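Local coordinates for protein mandelate racemase / muconate lactonizing enzyme (Burkholderia pseudomallei, PDB 2POD) that is of unknown function but may be a lyase of the enolase superfamily, in which a metal ion held by carboxylates serves catalysis, at residues D151-N154 / A155-R159; S195-K198 / R199-P203; R209-G212 / D213-V217; E235-E239 / Y240-W244. All coordinates share one frame; numbering follows the deposited sequence.

Interaction 1. Residues D151-N154 / A155-R159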
# COMPACT_ATOMS: atom_id res chain seq x y z
N ASP B 151 -3.65 -45.74 -20.93
CA ASP B 151 -3.32 -44.85 -22.03
C ASP B 151 -3.87 -43.44 -21.76
O ASP B 151 -4.64 -42.90 -22.55
CB ASP B 151 -3.91 -45.43 -23.33
CG ASP B 151 -3.31 -44.82 -24.59
OD1 ASP B 151 -2.11 -44.49 -24.59
OD2 ASP B 151 -4.07 -44.66 -25.57
N ASP B 152 -3.45 -42.85 -20.64
CA ASP B 152 -4.25 -41.85 -19.94
C ASP B 152 -4.16 -40.44 -20.52
O ASP B 152 -5.10 -39.65 -20.39
CB ASP B 152 -3.93 -41.84 -18.44
CG ASP B 152 -4.51 -43.04 -17.70
OD1 ASP B 152 -5.35 -43.77 -18.28
OD2 ASP B 152 -4.14 -43.25 -16.53
N LEU B 153 -3.04 -40.12 -21.16
CA LEU B 153 -2.90 -38.90 -21.96
C LEU B 153 -3.83 -38.89 -23.17
O LEU B 153 -4.57 -37.93 -23.37
CB LEU B 153 -1.44 -38.69 -22.40
CG LEU B 153 -1.18 -37.53 -23.37
CD1 LEU B 153 -1.04 -36.20 -22.65
CD2 LEU B 153 0.04 -37.82 -24.24
N ASN B 154 -3.79 -39.96 -23.96
CA ASN B 154 -4.67 -40.10 -25.11
C ASN B 154 -6.13 -40.24 -24.72
O ASN B 154 -7.01 -39.75 -25.42
CB ASN B 154 -4.24 -41.28 -26.00
CG ASN B 154 -3.12 -40.91 -26.96
OD1 ASN B 154 -3.28 -40.04 -27.82
ND2 ASN B 154 -1.97 -41.57 -26.81
N ALA B 155 -6.37 -40.91 -23.59
CA ALA B 155 -7.70 -41.00 -23.00
C ALA B 155 -8.33 -39.63 -22.72
O ALA B 155 -9.46 -39.40 -23.15
CB ALA B 155 -7.69 -41.88 -21.76
N PHE B 156 -7.63 -38.73 -22.03
CA PHE B 156 -8.19 -37.39 -21.78
C PHE B 156 -8.36 -36.49 -23.00
O PHE B 156 -9.26 -35.64 -23.03
CB PHE B 156 -7.60 -36.67 -20.54
CG PHE B 156 -6.36 -35.83 -20.81
CD1 PHE B 156 -5.13 -36.22 -20.28
CD2 PHE B 156 -6.43 -34.61 -21.48
CE1 PHE B 156 -3.98 -35.45 -20.48
CE2 PHE B 156 -5.28 -33.83 -21.69
CZ PHE B 156 -4.06 -34.25 -21.18
N LEU B 157 -7.51 -36.69 -24.00
CA LEU B 157 -7.58 -35.93 -25.24
C LEU B 157 -8.83 -36.23 -26.06
O LEU B 157 -9.37 -35.35 -26.72
CB LEU B 157 -6.31 -36.14 -26.08
CG LEU B 157 -5.07 -35.38 -25.60
CD1 LEU B 157 -3.79 -36.00 -26.14
CD2 LEU B 157 -5.16 -33.89 -25.95
N HIS B 158 -9.29 -37.48 -26.00
CA HIS B 158 -10.24 -37.99 -26.98
C HIS B 158 -11.49 -38.61 -26.35
O HIS B 158 -12.61 -38.29 -26.77
CB HIS B 158 -9.55 -38.98 -27.93
CG HIS B 158 -8.31 -38.43 -28.57
ND1 HIS B 158 -8.32 -37.33 -29.40
CD2 HIS B 158 -7.02 -38.81 -28.47
CE1 HIS B 158 -7.09 -37.07 -29.79
NE2 HIS B 158 -6.28 -37.95 -29.24
N ARG B 159 -11.24 -39.56 -25.31
CA ARG B 159 -12.28 -40.37 -24.67
C ARG B 159 -12.34 -40.05 -23.17
O ARG B 159 -12.17 -40.93 -22.32
CB ARG B 159 -12.03 -41.88 -24.88
CG ARG B 159 -11.28 -42.24 -26.18
CD ARG B 159 -10.87 -43.72 -26.23
NE ARG B 159 -9.63 -44.04 -25.50
CZ ARG B 159 -8.39 -43.69 -25.89
NH1 ARG B 159 -8.19 -42.96 -26.99
NH2 ARG B 159 -7.34 -44.05 -25.15
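Asp151 and Arg159 meet round one face of a short helix, their side chains crossing at about a right angle while carboxylate and guanidinium planes differ by only 16°. OD2 of Asp151 comes in at the guanidinium edge, close to its plane, and forms a salt bridge with Arg159 NH2 that is long as a hydrogen bond at 3.4 Å, and weak. A bend at chi3 of Arg159 folds the chain back, so that one guanidinium face lies against the Ala155 backbone, with CA of Ala155 3.7 Å from the plane. One strip further round, Asn154 and His158 run side by side in the same direction. Amide and imidazole are nearly coplanar (15°), and Asn154 OD1 stands in the ring plane, 3.9 Å from His158 NE2; over one face of that imidazole lies CB of Leu157. Helix 152-158 belongs to the connection between strand 117-122 and helix 160-170, near the C-terminal ends of the barrel strands, and the Phe156 side chain is about 11 Å from a bound sodium ion. Phe156 takes the crowded position between its own N and carbonyl carbon (chi1 89°), which carries the ring back over Leu153. Leu153 O sits 3.6 Å above one face, offset toward the rim, and Leu153 CD1 reaches Phe156 CE1 at 3.7 Å; Trp178 meets the same ring edge to face. Leu153 also lies alongside Leu157, with Leu153 CG 4.1 Å from Leu157 CD1. The carboxylate of Asp152 turns elsewhere, to a salt bridge with Arg350.

Interaction 2. Residues S195-K198 / R199-P203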
# COMPACT_ATOMS: atom_id res chain seq x y z
N SER B 195 -12.25 -20.46 -30.92
CA SER B 195 -12.66 -21.79 -31.37
C SER B 195 -11.71 -22.88 -30.86
O SER B 195 -12.16 -23.98 -30.53
CB SER B 195 -12.79 -21.82 -32.90
OG SER B 195 -11.53 -21.87 -33.55
N ASP B 196 -10.42 -22.57 -30.80
CA ASP B 196 -9.44 -23.45 -30.15
C ASP B 196 -9.68 -23.59 -28.65
O ASP B 196 -9.39 -24.64 -28.06
CB ASP B 196 -8.01 -22.97 -30.41
CG ASP B 196 -7.45 -23.43 -31.75
OD1 ASP B 196 -6.33 -23.01 -32.10
OD2 ASP B 196 -8.13 -24.21 -32.46
N LEU B 197 -10.21 -22.53 -28.05
CA LEU B 197 -10.58 -22.53 -26.64
C LEU B 197 -11.76 -23.47 -26.38
O LEU B 197 -11.75 -24.23 -25.41
CB LEU B 197 -10.89 -21.10 -26.17
CG LEU B 197 -11.10 -20.79 -24.68
CD1 LEU B 197 -10.21 -21.63 -23.76
CD2 LEU B 197 -10.92 -19.31 -24.39
N LYS B 198 -12.75 -23.40 -27.26
CA LYS B 198 -13.95 -24.24 -27.18
C LYS B 198 -13.64 -25.72 -27.44
O LYS B 198 -14.32 -26.60 -26.90
CB LYS B 198 -15.01 -23.74 -28.16
CG LYS B 198 -16.44 -23.91 -27.65
CD LYS B 198 -16.96 -22.62 -27.02
CE LYS B 198 -17.89 -21.88 -27.97
NZ LYS B 198 -17.46 -20.47 -28.15
N ARG B 199 -12.63 -25.98 -28.26
CA ARG B 199 -12.19 -27.34 -28.55
C ARG B 199 -11.31 -27.92 -27.44
O ARG B 199 -11.27 -29.13 -27.25
CB ARG B 199 -11.46 -27.40 -29.90
CG ARG B 199 -11.85 -28.59 -30.76
CD ARG B 199 -11.11 -28.61 -32.10
NE ARG B 199 -11.24 -27.36 -32.84
CZ ARG B 199 -10.22 -26.56 -33.17
NH1 ARG B 199 -8.98 -26.89 -32.82
NH2 ARG B 199 -10.44 -25.44 -33.84
N ALA B 200 -10.61 -27.04 -26.73
CA ALA B 200 -9.87 -27.43 -25.53
C ALA B 200 -10.77 -27.56 -24.30
O ALA B 200 -10.40 -28.19 -23.32
CB ALA B 200 -8.74 -26.45 -25.27
N LEU B 201 -11.97 -26.97 -24.37
CA LEU B 201 -12.97 -27.12 -23.32
C LEU B 201 -13.72 -28.45 -23.37
O LEU B 201 -14.34 -28.86 -22.38
CB LEU B 201 -13.96 -25.96 -23.37
CG LEU B 201 -13.93 -24.88 -22.28
CD1 LEU B 201 -12.51 -24.50 -21.87
CD2 LEU B 201 -14.70 -23.65 -22.74
N GLU B 202 -13.67 -29.12 -24.52
CA GLU B 202 -14.40 -30.37 -24.74
C GLU B 202 -14.04 -31.58 -23.84
O GLU B 202 -14.94 -32.33 -23.47
CB GLU B 202 -14.39 -30.76 -26.23
CG GLU B 202 -15.39 -29.99 -27.08
CD GLU B 202 -15.22 -30.25 -28.57
OE1 GLU B 202 -15.58 -29.37 -29.38
OE2 GLU B 202 -14.72 -31.34 -28.94
N PRO B 203 -12.74 -31.77 -23.48
CA PRO B 203 -12.44 -32.64 -22.33
C PRO B 203 -13.15 -32.36 -21.00
O PRO B 203 -13.33 -33.29 -20.22
CB PRO B 203 -10.93 -32.47 -22.16
CG PRO B 203 -10.45 -32.21 -23.54
CD PRO B 203 -11.50 -31.32 -24.13
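Asp196 and Arg199, three residues apart on helix 194-200, lie alongside each other and point the same way. Asp196 has CG set beside its backbone N and opposite its carbonyl carbon (chi1 -83°), which turns OD2 toward the next turn of helix; its backbone N is bonded to Ser193 OG. Arg199 starts from a chi1 of -137°, well off a staggered value, and after a straight step bends at chi3; its guanidinium thereby settles with one face over Ser195 O, 3.8 Å above the plane toward the rim. Asp196 OD2 and Arg199 NH1 form a salt bridge at 2.8 Å, an i to i+3 pair on a short helix between strand 174-177 and helix 202-210 of the barrel domain. On another flank Leu197 and Leu201 cross at a slant, CD1 to CD1 at 4.1 Å, and both pack on helix 227-237. The long, repeatedly bent chain of Lys198 leads its amine to a salt bridge with Asp213 of a second subunit, which ties this helix to the assembly. Arg199 NH2 also lies 3.0 Å from Asp196 OD2, but the two planes are almost perpendicular and the NH1 hydrogen bond is weak; the pairing thus probably owes more to charge attraction than to directional bonding.

Interaction 3. Residues R209-G212 / D213-V217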
# COMPACT_ATOMS: atom_id res chain seq x y z
N ARG B 209 -20.65 -34.65 -18.16
CA ARG B 209 -21.76 -35.55 -18.49
C ARG B 209 -21.61 -36.94 -17.88
O ARG B 209 -22.60 -37.53 -17.43
CB ARG B 209 -21.95 -35.64 -20.00
CG ARG B 209 -23.09 -34.79 -20.53
CD ARG B 209 -22.61 -33.41 -20.94
NE ARG B 209 -23.68 -32.62 -21.56
CZ ARG B 209 -23.95 -32.61 -22.87
NH1 ARG B 209 -24.94 -31.86 -23.32
NH2 ARG B 209 -23.24 -33.34 -23.71
N ALA B 210 -20.38 -37.46 -17.85
CA ALA B 210 -20.11 -38.82 -17.36
C ALA B 210 -20.25 -38.97 -15.84
O ALA B 210 -21.12 -39.71 -15.37
CB ALA B 210 -18.75 -39.30 -17.82
N VAL B 211 -19.41 -38.26 -15.09
CA VAL B 211 -19.36 -38.42 -13.63
C VAL B 211 -19.92 -37.23 -12.84
O VAL B 211 -20.42 -37.41 -11.73
CB VAL B 211 -17.95 -38.82 -13.13
CG1 VAL B 211 -17.63 -40.26 -13.48
CG2 VAL B 211 -16.89 -37.91 -13.69
N GLY B 212 -19.82 -36.03 -13.42
CA GLY B 212 -20.41 -34.82 -12.85
C GLY B 212 -19.81 -34.40 -11.52
O GLY B 212 -18.62 -34.07 -11.43
N ASP B 213 -20.65 -34.43 -10.48
CA ASP B 213 -20.29 -34.07 -9.11
C ASP B 213 -19.17 -34.89 -8.48
O ASP B 213 -18.49 -34.42 -7.57
CB ASP B 213 -21.53 -34.18 -8.21
CG ASP B 213 -22.25 -32.86 -8.04
OD1 ASP B 213 -21.80 -31.84 -8.59
OD2 ASP B 213 -23.29 -32.85 -7.33
N LYS B 214 -18.99 -36.12 -8.97
CA LYS B 214 -18.25 -37.15 -8.23
C LYS B 214 -16.74 -37.00 -8.39
O LYS B 214 -15.97 -37.54 -7.60
CB LYS B 214 -18.70 -38.55 -8.66
CG LYS B 214 -19.89 -39.09 -7.87
CD LYS B 214 -20.34 -40.45 -8.38
CE LYS B 214 -21.65 -40.36 -9.16
NZ LYS B 214 -21.46 -39.80 -10.53
N MSE B 215 -16.33 -36.27 -9.42
CA MSE B 215 -14.92 -36.05 -9.74
C MSE B 215 -14.52 -34.59 -9.51
O MSE B 215 -15.25 -33.67 -9.89
CB MSE B 215 -14.66 -36.42 -11.20
CG MSE B 215 -13.21 -36.50 -11.61
SE MSE B 215 -12.33 -38.13 -10.99
CE MSE B 215 -13.58 -39.47 -11.65
N ASP B 216 -13.37 -34.38 -8.90
CA ASP B 216 -12.69 -33.10 -9.02
C ASP B 216 -11.73 -33.12 -10.21
O ASP B 216 -11.03 -34.12 -10.45
CB ASP B 216 -11.95 -32.75 -7.72
CG ASP B 216 -12.86 -32.74 -6.51
OD1 ASP B 216 -13.97 -32.17 -6.58
OD2 ASP B 216 -12.45 -33.31 -5.47
N VAL B 217 -11.72 -32.03 -10.98
CA VAL B 217 -10.80 -31.89 -12.11
C VAL B 217 -9.88 -30.69 -11.91
O VAL B 217 -10.34 -29.55 -11.79
CB VAL B 217 -11.52 -31.73 -13.47
CG1 VAL B 217 -10.63 -32.24 -14.60
CG2 VAL B 217 -12.84 -32.45 -13.48
O HOH W 1 -15.98 -33.14 -12.29
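The flat group that organises this turn is the carbonyl of Val211, approached by Lys214 NZ just 15° from its plane. Lys214 NZ lies 2.9 Å from Val211 O and donates a hydrogen bond to it, while the backbone N of Lys214 reaches the same oxygen at 3.4 Å in a straight but weak bond. One residue thus grips a single acceptor with both its main chain and the tip of its side chain, which bends at chi3 and chi4 to curl back. The backbone bond closes a type II' beta turn over residues 211-214, with Gly212 at its second position; its positive phi of 65° favours glycine. The turn links helix 202-210 to strand 216-220 at the N-terminal end of the barrel strand, the end remote from Glu220, which binds the sodium ion. Beneath it, Val211 and the selenomethionine Met215 cross at a slant: CG2 of Val211 touches CB of Met215 at 3.7 Å and comes within 4.2 Å of its CE. The chain of Met215 leaves with CG opposite its backbone N (chi1 -169°), then bends twice, which brings that terminal methyl back to the valine. Val211 packs besides on Ala164 and Leu168 of helix 160-170. A water molecule donates to Gly212 O at 2.9 Å and to Met215 O at 2.6 Å, bridging the two carbonyls. Met215 O also accepts a hydrogen bond from Lys194 of a neighbouring subunit, whose Lys198 forms a salt bridge with Asp213.

Interaction 4. Residues E235-E239 / Y240-W244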
# COMPACT_ATOMS: atom_id res chain seq x y z
N GLU B 235 -11.64 -17.49 -17.33
CA GLU B 235 -13.03 -17.08 -17.50
C GLU B 235 -13.90 -18.17 -18.15
O GLU B 235 -15.04 -18.40 -17.74
CB GLU B 235 -13.11 -15.76 -18.29
CG GLU B 235 -14.53 -15.28 -18.66
CD GLU B 235 -15.35 -14.76 -17.48
OE1 GLU B 235 -14.76 -14.44 -16.42
OE2 GLU B 235 -16.59 -14.67 -17.61
N ALA B 236 -13.34 -18.86 -19.15
CA ALA B 236 -14.04 -19.96 -19.83
C ALA B 236 -14.21 -21.20 -18.94
O ALA B 236 -15.20 -21.94 -19.09
CB ALA B 236 -13.32 -20.31 -21.12
N LEU B 237 -13.28 -21.41 -18.02
CA LEU B 237 -13.28 -22.57 -17.13
C LEU B 237 -14.18 -22.39 -15.90
O LEU B 237 -14.45 -23.36 -15.18
CB LEU B 237 -11.86 -22.91 -16.69
CG LEU B 237 -10.92 -23.56 -17.71
CD1 LEU B 237 -9.54 -23.72 -17.10
CD2 LEU B 237 -11.45 -24.91 -18.16
N ARG B 238 -14.65 -21.16 -15.68
CA ARG B 238 -15.51 -20.80 -14.55
C ARG B 238 -16.78 -21.65 -14.47
O ARG B 238 -17.16 -22.11 -13.39
CB ARG B 238 -15.87 -19.31 -14.62
CG ARG B 238 -16.78 -18.80 -13.51
CD ARG B 238 -17.02 -17.30 -13.65
NE ARG B 238 -15.76 -16.55 -13.59
CZ ARG B 238 -15.25 -16.02 -12.48
NH1 ARG B 238 -15.87 -16.15 -11.32
NH2 ARG B 238 -14.10 -15.37 -12.55
N GLU B 239 -17.40 -21.87 -15.63
CA GLU B 239 -18.58 -22.71 -15.81
C GLU B 239 -18.43 -24.15 -15.28
O GLU B 239 -19.35 -24.71 -14.69
CB GLU B 239 -18.94 -22.72 -17.29
CG GLU B 239 -20.34 -23.20 -17.63
CD GLU B 239 -20.42 -23.78 -19.03
OE1 GLU B 239 -20.87 -24.94 -19.17
OE2 GLU B 239 -20.04 -23.08 -19.99
N TYR B 240 -17.25 -24.73 -15.48
CA TYR B 240 -17.01 -26.15 -15.19
C TYR B 240 -16.56 -26.44 -13.76
O TYR B 240 -16.25 -27.59 -13.44
CB TYR B 240 -15.98 -26.72 -16.17
CG TYR B 240 -16.48 -26.81 -17.59
CD1 TYR B 240 -17.41 -27.78 -17.96
CD2 TYR B 240 -16.02 -25.93 -18.57
CE1 TYR B 240 -17.87 -27.87 -19.26
CE2 TYR B 240 -16.48 -26.01 -19.88
CZ TYR B 240 -17.40 -26.98 -20.22
OH TYR B 240 -17.86 -27.07 -21.51
N GLU B 241 -16.50 -25.41 -12.92
CA GLU B 241 -16.17 -25.53 -11.50
C GLU B 241 -14.97 -26.45 -11.23
O GLU B 241 -15.06 -27.44 -10.50
CB GLU B 241 -17.40 -25.95 -10.68
CG GLU B 241 -18.09 -24.78 -9.97
CD GLU B 241 -19.62 -24.87 -10.01
OE1 GLU B 241 -20.28 -23.87 -9.63
OE2 GLU B 241 -20.16 -25.93 -10.40
N THR B 242 -13.85 -26.12 -11.86
CA THR B 242 -12.60 -26.87 -11.71
C THR B 242 -12.01 -26.73 -10.30
O THR B 242 -12.25 -25.74 -9.60
CB THR B 242 -11.56 -26.43 -12.76
OG1 THR B 242 -11.40 -25.01 -12.72
CG2 THR B 242 -12.01 -26.84 -14.16
N PHE B 243 -11.26 -27.74 -9.88
CA PHE B 243 -10.77 -27.80 -8.51
C PHE B 243 -9.57 -26.87 -8.26
O PHE B 243 -9.50 -26.25 -7.20
CB PHE B 243 -10.43 -29.24 -8.14
CG PHE B 243 -10.17 -29.45 -6.68
CD1 PHE B 243 -11.22 -29.48 -5.77
CD2 PHE B 243 -8.87 -29.62 -6.20
CE1 PHE B 243 -10.99 -29.66 -4.42
CE2 PHE B 243 -8.62 -29.81 -4.85
CZ PHE B 243 -9.68 -29.83 -3.95
N TRP B 244 -8.66 -26.79 -9.22
CA TRP B 244 -7.54 -25.86 -9.17
C TRP B 244 -6.93 -25.55 -10.54
O TRP B 244 -7.00 -26.37 -11.44
CB TRP B 244 -6.48 -26.26 -8.13
CG TRP B 244 -5.41 -27.30 -8.50
CD1 TRP B 244 -4.69 -27.39 -9.67
CD2 TRP B 244 -4.90 -28.33 -7.65
NE1 TRP B 244 -3.80 -28.42 -9.60
CE2 TRP B 244 -3.91 -29.02 -8.37
CE3 TRP B 244 -5.21 -28.76 -6.34
CZ2 TRP B 244 -3.20 -30.11 -7.83
CZ3 TRP B 244 -4.51 -29.84 -5.81
CH2 TRP B 244 -3.52 -30.50 -6.56
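Tyr240 has its ring set beside the backbone N (chi1 -68°), and Glu239 sends CG opposite its own N (chi1 -163°) and continues extended; these torsions make the two neighbouring side chains run side by side in the same direction. The carboxylate comes over one face of the phenol ring rather than to its edge: OE1 of Glu239 stands 4.1 Å above the ring plane, offset toward the rim, with carboxylate and ring planes 26° apart. Glu239 OE1 is held by a salt bridge to Arg208, a residue whose side chain also packs on Tyr240, and the tyrosine OH makes a weak hydrogen bond to Glu205. Helix 202-210 therefore probably helps to position both side chains. The backbone beneath them winds down from helix 227-237 through three-residue steps: Tyr240 N donates to Leu237 O at 3.1 Å, and Glu241 N makes a weak hydrogen bond of 3.4 Å to Arg238 O. Glu241 then adopts a left-handed backbone conformation, which turns the chain toward strand 244-246. Thr242 follows, bringing CG2 to 4.5 Å from Leu237 CD2. Such a helix-to-strand return is the closing half of a beta-alpha-beta crossover in the (beta/alpha)-barrel of this superfamily; the strand it starts carries Glu246, one of the sodium ligands.

In the fold
The four contacts come in series along the chain and lie on helices and connecting loops around the barrel, interaction 1 near the C-terminal ends of its strands. Interactions 1 and 2, with centres about 15 Å apart, touch where Phe156 O meets Pro203 CG. Interactions 2 and 3 both use helix 202-210, interaction 2 near its beginning and interaction 3 at its end. The centre of interaction 4 is about 13 Å from those of interactions 2 and 3: Leu201 packs on Tyr240 and Leu237, and Val217 O probably bonds Phe243 N beside parallel strands 216-220 and 244-246, which carry the sodium ligands Glu220 and Glu246. Lys198 and Asp213, from interactions 2 and 3, join neighbouring subunits.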